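Local coordinates for acetylacetone-cleaving enzyme (Acinetobacter johnsonii, PDB 3BAL), which cleaves acetylacetone with one molecule of oxygen to methylglyoxal and acetate, as a homotetrameric, iron-dependent cupin dioxygenase, at residues His62-Pro67 / Ala102-Thr107; Lys74-Val79 / Thr89-Ser94. All blocks are in the same frame, centred on the assembly; numbering follows the deposited sequence.

Contact 1. Residues His62-Pro67 / Ala102-Thr107; sequences HIHAGP and ALHGKT. With ZN (zinc ion), chain E.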
ATOM      1  N   HIS A  62      -9.848 -17.385  10.813  1.00 14.01           N
ATOM      2  CA  HIS A  62      -9.303 -16.040  10.827  1.00 13.50           C
ATOM      3  C   HIS A  62      -9.935 -15.129   9.789  1.00 14.48           C
ATOM      4  O   HIS A  62     -10.596 -15.579   8.850  1.00 15.02           O
ATOM      5  CB  HIS A  62      -7.803 -16.081  10.576  1.00 12.78           C
ATOM      6  CG  HIS A  62      -7.429 -16.725   9.276  1.00 13.10           C
ATOM      7  ND1 HIS A  62      -7.348 -18.093   9.116  1.00 11.71           N
ATOM      8  CD2 HIS A  62      -7.150 -16.188   8.062  1.00 13.25           C
ATOM      9  CE1 HIS A  62      -7.034 -18.370   7.861  1.00 12.99           C
ATOM     10  NE2 HIS A  62      -6.909 -17.232   7.201  1.00 12.01           N
ATOM     11  N   ILE A  63      -9.699 -13.836   9.968  1.00 15.25           N
ATOM     12  CA  ILE A  63     -10.201 -12.811   9.068  1.00 14.39           C
ATOM     13  C   ILE A  63      -9.000 -12.023   8.531  1.00 14.08           C
ATOM     14  O   ILE A  63      -8.081 -11.699   9.285  1.00 12.40           O
ATOM     15  CB  ILE A  63     -11.137 -11.835   9.818  1.00 12.85           C
ATOM     16  CG1 ILE A  63     -12.378 -12.579  10.313  1.00 11.85           C
ATOM     17  CG2 ILE A  63     -11.515 -10.677   8.905  1.00 11.91           C
ATOM     18  CD1 ILE A  63     -13.303 -11.749  11.173  1.00 10.47           C
ATOM     19  N   HIS A  64      -9.005 -11.742   7.229  1.00 13.87           N
ATOM     20  CA  HIS A  64      -7.939 -10.962   6.600  1.00 12.81           C
ATOM     21  C   HIS A  64      -8.255  -9.479   6.766  1.00 13.81           C
ATOM     22  O   HIS A  64      -9.267  -8.987   6.261  1.00 11.94           O
ATOM     23  CB  HIS A  64      -7.835 -11.297   5.109  1.00 13.33           C
ATOM     24  CG  HIS A  64      -7.195 -12.620   4.841  1.00 13.04           C
ATOM     25  ND1 HIS A  64      -5.899 -12.742   4.386  1.00 14.07           N
ATOM     26  CD2 HIS A  64      -7.646 -13.881   5.040  1.00 12.05           C
ATOM     27  CE1 HIS A  64      -5.576 -14.023   4.321  1.00 12.70           C
ATOM     28  NE2 HIS A  64      -6.619 -14.734   4.712  1.00 13.09           N
ATOM     29  N   ALA A  65      -7.397  -8.769   7.491  1.00 13.68           N
ATOM     30  CA  ALA A  65      -7.604  -7.344   7.717  1.00 13.12           C
ATOM     31  C   ALA A  65      -7.361  -6.534   6.436  1.00 12.99           C
ATOM     32  O   ALA A  65      -7.940  -5.460   6.250  1.00 12.28           O
ATOM     33  CB  ALA A  65      -6.679  -6.865   8.830  1.00 13.96           C
ATOM     34  N   GLY A  66      -6.494  -7.057   5.569  1.00 11.28           N
ATOM     35  CA  GLY A  66      -6.173  -6.392   4.318  1.00 11.15           C
ATOM     36  C   GLY A  66      -6.083  -7.409   3.193  1.00 12.91           C
ATOM     37  O   GLY A  66      -6.240  -8.604   3.438  1.00 12.50           O
ATOM     38  N   PRO A  67      -5.820  -6.978   1.947  1.00 11.97           N
ATOM     39  CA  PRO A  67      -5.724  -7.905   0.814  1.00 11.23           C
ATOM     40  C   PRO A  67      -4.552  -8.882   0.889  1.00 11.32           C
ATOM     41  O   PRO A  67      -3.473  -8.541   1.375  1.00 11.37           O
ATOM     42  CB  PRO A  67      -5.611  -6.963  -0.380  1.00 11.86           C
ATOM     43  CG  PRO A  67      -4.805  -5.825   0.184  1.00  9.80           C
ATOM     44  CD  PRO A  67      -5.503  -5.601   1.521  1.00 12.78           C
ATOM     45  N   ALA A 102     -12.141 -10.861   4.184  1.00 14.38           N
ATOM     46  CA  ALA A 102     -12.366 -12.268   3.871  1.00 14.29           C
ATOM     47  C   ALA A 102     -12.320 -13.140   5.124  1.00 14.83           C
ATOM     48  O   ALA A 102     -11.355 -13.109   5.880  1.00 13.68           O
ATOM     49  CB  ALA A 102     -11.341 -12.751   2.852  1.00 12.32           C
ATOM     50  N   LEU A 103     -13.379 -13.916   5.332  1.00 15.93           N
ATOM     51  CA  LEU A 103     -13.477 -14.809   6.486  1.00 17.53           C
ATOM     52  C   LEU A 103     -13.123 -16.241   6.095  1.00 16.27           C
ATOM     53  O   LEU A 103     -13.825 -16.863   5.296  1.00 15.34           O
ATOM     54  CB  LEU A 103     -14.896 -14.779   7.050  1.00 20.06           C
ATOM     55  CG  LEU A 103     -15.182 -15.689   8.240  1.00 23.49           C
ATOM     56  CD1 LEU A 103     -14.338 -15.276   9.438  1.00 25.46           C
ATOM     57  CD2 LEU A 103     -16.659 -15.598   8.589  1.00 28.98           C
ATOM     58  N   HIS A 104     -12.037 -16.759   6.667  1.00 14.63           N
ATOM     59  CA  HIS A 104     -11.592 -18.119   6.377  1.00 14.01           C
ATOM     60  C   HIS A 104     -11.721 -19.025   7.600  1.00 14.41           C
ATOM     61  O   HIS A 104     -10.786 -19.160   8.399  1.00 12.74           O
ATOM     62  CB  HIS A 104     -10.145 -18.089   5.885  1.00 14.68           C
ATOM     63  CG  HIS A 104      -9.965 -17.351   4.594  1.00 15.61           C
ATOM     64  ND1 HIS A 104      -8.737 -16.901   4.161  1.00 14.54           N
ATOM     65  CD2 HIS A 104     -10.854 -17.005   3.630  1.00 15.65           C
ATOM     66  CE1 HIS A 104      -8.877 -16.311   2.986  1.00 16.21           C
ATOM     67  NE2 HIS A 104     -10.150 -16.361   2.642  1.00 14.49           N
ATOM     68  N   GLY A 105     -12.892 -19.651   7.721  1.00 14.24           N
ATOM     69  CA  GLY A 105     -13.184 -20.533   8.841  1.00 13.97           C
ATOM     70  C   GLY A 105     -12.238 -21.703   9.000  1.00 14.75           C
ATOM     71  O   GLY A 105     -11.752 -21.966  10.104  1.00 15.16           O
ATOM     72  N   LYS A 106     -11.979 -22.413   7.908  1.00 13.91           N
ATOM     73  CA  LYS A 106     -11.081 -23.561   7.950  1.00 15.60           C
ATOM     74  C   LYS A 106     -10.475 -23.866   6.565  1.00 15.89           C
ATOM     75  O   LYS A 106     -10.854 -24.843   5.920  1.00 16.41           O
ATOM     76  CB  LYS A 106     -11.848 -24.785   8.485  1.00 15.28           C
ATOM     77  CG  LYS A 106     -10.982 -25.993   8.831  1.00 18.87           C
ATOM     78  CD  LYS A 106     -11.822 -27.114   9.424  1.00 21.10           C
ATOM     79  CE  LYS A 106     -10.963 -28.314   9.778  1.00 26.53           C
ATOM     80  NZ  LYS A 106     -11.753 -29.479  10.268  1.00 28.59           N
ATOM     81  N   THR A 107      -9.553 -23.022   6.102  1.00 15.35           N
ATOM     82  CA  THR A 107      -8.910 -23.259   4.811  1.00 14.99           C
ATOM     83  C   THR A 107      -8.354 -24.686   4.898  1.00 16.15           C
ATOM     84  O   THR A 107      -7.560 -24.993   5.793  1.00 15.78           O
ATOM     85  CB  THR A 107      -7.781 -22.232   4.550  1.00 13.63           C
ATOM     86  OG1 THR A 107      -8.351 -20.922   4.438  1.00 12.41           O
ATOM     87  CG2 THR A 107      -7.035 -22.559   3.264  1.00 12.92           C
TER
HETATM   88 ZN    ZN E 154      -6.839 -16.774   5.008  1.00 18.23          ZN

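Contact 2. Residues Lys74-Val79 / Thr89-Ser94; sequences KGKMEV and TAYAPS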
ATOM      1  N   LYS A  74       1.374 -26.280  -5.846  1.00 16.65           N
ATOM      2  CA  LYS A  74       1.174 -27.721  -5.801  1.00 17.52           C
ATOM      3  C   LYS A  74      -0.040 -28.106  -4.965  1.00 16.34           C
ATOM      4  O   LYS A  74      -0.328 -27.478  -3.948  1.00 13.98           O
ATOM      5  CB  LYS A  74       2.423 -28.396  -5.224  1.00 20.24           C
ATOM      6  CG  LYS A  74       2.316 -29.905  -5.122  1.00 23.82           C
ATOM      7  CD  LYS A  74       3.534 -30.495  -4.438  1.00 29.28           C
ATOM      8  CE  LYS A  74       3.458 -32.017  -4.419  1.00 33.79           C
ATOM      9  NZ  LYS A  74       3.330 -32.578  -5.810  1.00 36.35           N
ATOM     10  N   GLY A  75      -0.759 -29.131  -5.411  1.00 16.15           N
ATOM     11  CA  GLY A  75      -1.913 -29.595  -4.660  1.00 16.36           C
ATOM     12  C   GLY A  75      -3.254 -28.961  -4.969  1.00 16.91           C
ATOM     13  O   GLY A  75      -3.541 -28.594  -6.108  1.00 15.65           O
ATOM     14  N   LYS A  76      -4.078 -28.842  -3.929  1.00 18.34           N
ATOM     15  CA  LYS A  76      -5.423 -28.274  -4.027  1.00 19.28           C
ATOM     16  C   LYS A  76      -5.753 -27.577  -2.703  1.00 19.55           C
ATOM     17  O   LYS A  76      -5.371 -28.064  -1.638  1.00 19.77           O
ATOM     18  CB  LYS A  76      -6.430 -29.396  -4.280  1.00 21.17           C
ATOM     19  CG  LYS A  76      -6.093 -30.261  -5.472  1.00 25.49           C
ATOM     20  CD  LYS A  76      -6.659 -31.641  -5.285  1.00 29.79           C
ATOM     21  CE  LYS A  76      -8.109 -31.687  -5.638  1.00 32.58           C
ATOM     22  NZ  LYS A  76      -8.195 -32.622  -6.792  1.00 36.27           N
ATOM     23  N   MET A  77      -6.467 -26.454  -2.769  1.00 18.24           N
ATOM     24  CA  MET A  77      -6.824 -25.691  -1.565  1.00 17.91           C
ATOM     25  C   MET A  77      -8.289 -25.217  -1.572  1.00 17.69           C
ATOM     26  O   MET A  77      -8.722 -24.558  -2.514  1.00 17.12           O
ATOM     27  CB  MET A  77      -5.882 -24.482  -1.428  1.00 16.88           C
ATOM     28  CG  MET A  77      -6.201 -23.539  -0.271  1.00 18.15           C
ATOM     29  SD  MET A  77      -4.957 -22.247  -0.088  1.00 18.74           S
ATOM     30  CE  MET A  77      -5.354 -21.227  -1.509  1.00 17.34           C
ATOM     31  N   GLU A  78      -9.039 -25.563  -0.523  1.00 16.39           N
ATOM     32  CA  GLU A  78     -10.445 -25.167  -0.400  1.00 17.25           C
ATOM     33  C   GLU A  78     -10.549 -23.899   0.439  1.00 16.89           C
ATOM     34  O   GLU A  78     -10.348 -23.932   1.650  1.00 16.93           O
ATOM     35  CB  GLU A  78     -11.268 -26.284   0.257  1.00 17.93           C
ATOM     36  CG  GLU A  78     -11.590 -27.468  -0.654  1.00 18.68           C
ATOM     37  CD  GLU A  78     -12.082 -28.690   0.117  1.00 20.70           C
ATOM     38  OE1 GLU A  78     -12.606 -28.525   1.238  1.00 20.33           O
ATOM     39  OE2 GLU A  78     -11.955 -29.819  -0.399  1.00 23.31           O
ATOM     40  N   VAL A  79     -10.858 -22.783  -0.218  1.00 18.15           N
ATOM     41  CA  VAL A  79     -10.977 -21.486   0.446  1.00 17.45           C
ATOM     42  C   VAL A  79     -12.435 -21.056   0.554  1.00 17.91           C
ATOM     43  O   VAL A  79     -13.217 -21.221  -0.385  1.00 17.36           O
ATOM     44  CB  VAL A  79     -10.222 -20.385  -0.329  1.00 19.27           C
ATOM     45  CG1 VAL A  79     -10.059 -19.157   0.546  1.00 19.76           C
ATOM     46  CG2 VAL A  79      -8.874 -20.897  -0.795  1.00 20.52           C
ATOM     47  N   THR A  89     -12.141 -23.693  -4.869  1.00 19.42           N
ATOM     48  CA  THR A  89     -11.203 -24.781  -4.657  1.00 18.67           C
ATOM     49  C   THR A  89     -10.111 -24.582  -5.712  1.00 17.61           C
ATOM     50  O   THR A  89     -10.351 -24.750  -6.903  1.00 16.15           O
ATOM     51  CB  THR A  89     -11.857 -26.169  -4.832  1.00 20.95           C
ATOM     52  OG1 THR A  89     -12.904 -26.331  -3.865  1.00 22.49           O
ATOM     53  CG2 THR A  89     -10.814 -27.276  -4.615  1.00 19.13           C
ATOM     54  N   ALA A  90      -8.920 -24.196  -5.267  1.00 16.64           N
ATOM     55  CA  ALA A  90      -7.810 -23.956  -6.176  1.00 16.27           C
ATOM     56  C   ALA A  90      -7.061 -25.240  -6.547  1.00 18.14           C
ATOM     57  O   ALA A  90      -6.814 -26.099  -5.693  1.00 18.77           O
ATOM     58  CB  ALA A  90      -6.841 -22.950  -5.554  1.00 14.51           C
ATOM     59  N   TYR A  91      -6.711 -25.362  -7.827  1.00 17.21           N
ATOM     60  CA  TYR A  91      -5.963 -26.509  -8.345  1.00 16.64           C
ATOM     61  C   TYR A  91      -4.642 -25.957  -8.882  1.00 15.83           C
ATOM     62  O   TYR A  91      -4.644 -25.016  -9.666  1.00 16.07           O
ATOM     63  CB  TYR A  91      -6.731 -27.180  -9.488  1.00 18.21           C
ATOM     64  CG  TYR A  91      -7.848 -28.108  -9.060  1.00 21.12           C
ATOM     65  CD1 TYR A  91      -8.882 -27.667  -8.238  1.00 23.57           C
ATOM     66  CD2 TYR A  91      -7.883 -29.429  -9.513  1.00 22.94           C
ATOM     67  CE1 TYR A  91      -9.931 -28.522  -7.875  1.00 25.76           C
ATOM     68  CE2 TYR A  91      -8.923 -30.290  -9.160  1.00 24.50           C
ATOM     69  CZ  TYR A  91      -9.943 -29.832  -8.344  1.00 25.25           C
ATOM     70  OH  TYR A  91     -10.977 -30.683  -8.015  1.00 26.57           O
ATOM     71  N   ALA A  92      -3.517 -26.527  -8.467  1.00 14.97           N
ATOM     72  CA  ALA A  92      -2.220 -26.039  -8.936  1.00 15.14           C
ATOM     73  C   ALA A  92      -2.009 -26.295 -10.437  1.00 15.74           C
ATOM     74  O   ALA A  92      -2.390 -27.341 -10.953  1.00 15.94           O
ATOM     75  CB  ALA A  92      -1.091 -26.697  -8.127  1.00 12.94           C
ATOM     76  N   PRO A  93      -1.443 -25.316 -11.165  1.00 15.92           N
ATOM     77  CA  PRO A  93      -1.010 -24.006 -10.663  1.00 14.92           C
ATOM     78  C   PRO A  93      -2.157 -23.019 -10.822  1.00 14.13           C
ATOM     79  O   PRO A  93      -2.866 -23.044 -11.824  1.00 11.59           O
ATOM     80  CB  PRO A  93       0.169 -23.664 -11.569  1.00 14.82           C
ATOM     81  CG  PRO A  93      -0.278 -24.225 -12.892  1.00 15.48           C
ATOM     82  CD  PRO A  93      -0.878 -25.576 -12.506  1.00 15.49           C
ATOM     83  N   SER A  94      -2.353 -22.168  -9.823  1.00 14.38           N
ATOM     84  CA  SER A  94      -3.416 -21.173  -9.879  1.00 14.34           C
ATOM     85  C   SER A  94      -3.103 -20.009  -8.951  1.00 14.39           C
ATOM     86  O   SER A  94      -2.167 -20.072  -8.154  1.00 13.89           O
ATOM     87  CB  SER A  94      -4.781 -21.799  -9.540  1.00 13.54           C
ATOM     88  OG  SER A  94      -4.767 -22.481  -8.297  1.00 15.11           O
TER

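Contact 1. Residues His62-Pro67 / Ala102-Thr107
The three-histidine metal site of the cupin jelly roll is built where two antiparallel strands meet: H62 and H64 come from one and H104 from the other. All three bind the zinc ion found in this crystal, where the enzyme uses iron. The rings do not present the same nitrogen: H62 and H64 bind through NE2, whereas H104 binds through ND1, at 2.1 Å from the zinc ion. In H62 and H104 the second ring nitrogen is tied to the protein: ND1 of H62 bonds to the carbonyl of A60, and NE2 of H104 to the carboxylate of E98, bonds that probably help to set the rotation of the two rings. With H62 CG between its backbone N and carbonyl carbon (chi1 58°), the ring lies where H104 CB comes over one of its faces, 3.9 Å from the centroid. The planes of these two rings stand at 89°. Backbone bonds fix the register: H62 and H104 are a hydrogen-bonded pair, and H64 N donates to A102 O at 3.0 Å. On the other face of the sheet the branched aliphatic chains of I63 and L103 cross, with I63 CG1 and L103 CD1 tightly packed at 3.4 Å.

Contact 2. Residues Lys74-Val79 / Thr89-Ser94
The carbonyl oxygen of M77 accepts the shortest hydrogen bond between residues 74-79 and 89-94, part of an antiparallel beta hairpin, from A90 N at 2.8 Å, and T89 CA adds a CA-H...O contact to the same oxygen at 3.3 Å. A90 O is gripped in a similar way: M77 N donates to it in the carbonyl plane, on a lone pair, and K76 CA approaches at 3.1 Å. A third backbone bond runs from A92 N to G75 O. Glycine suits position 75 because its positive phi (89°) would jam a CB against the preceding carbonyl oxygen.

On the face that carries K76, Y91, E78 and T89, the side chains of K76 and Y91 lie side by side. Bends at chi3 and chi4 bring the end of the lysine to the phenol: CE lies over the ring face, 4.2 Å from the centroid, and NZ is 3.4 Å from Y91 CE2. E78 CG packs beside T89, whose OG1 bonds to the backbone N of E83. The opposite face is apolar, with M77 and the small A90 both against Y70. The long lysine chain thus lays its CE methylene on the aromatic face while its amine sits near CE2, CZ and OH.

In the fold
Contact 2 is nested along the chain inside the loop closed by contact 1, and the two centres lie about 17 Å apart. They nevertheless touch: V79 CG1 packs 3.5 Å from H104 NE2, and T107 CG2 meets M77 CG at 3.8 Å. V79 of contact 2 is therefore an apolar second-shell neighbour of the metal-binding H104 of contact 1, while M77, which meets T107, has its side chain about 8 Å from the zinc ion. At the other end of contact 2, segment 89-94 meets a neighbouring subunit of the tetramer: Y13 OH of that subunit bonds to Y91 N, and S94 pairs antiparallel with one of its strands, continuing the sheet across the interface.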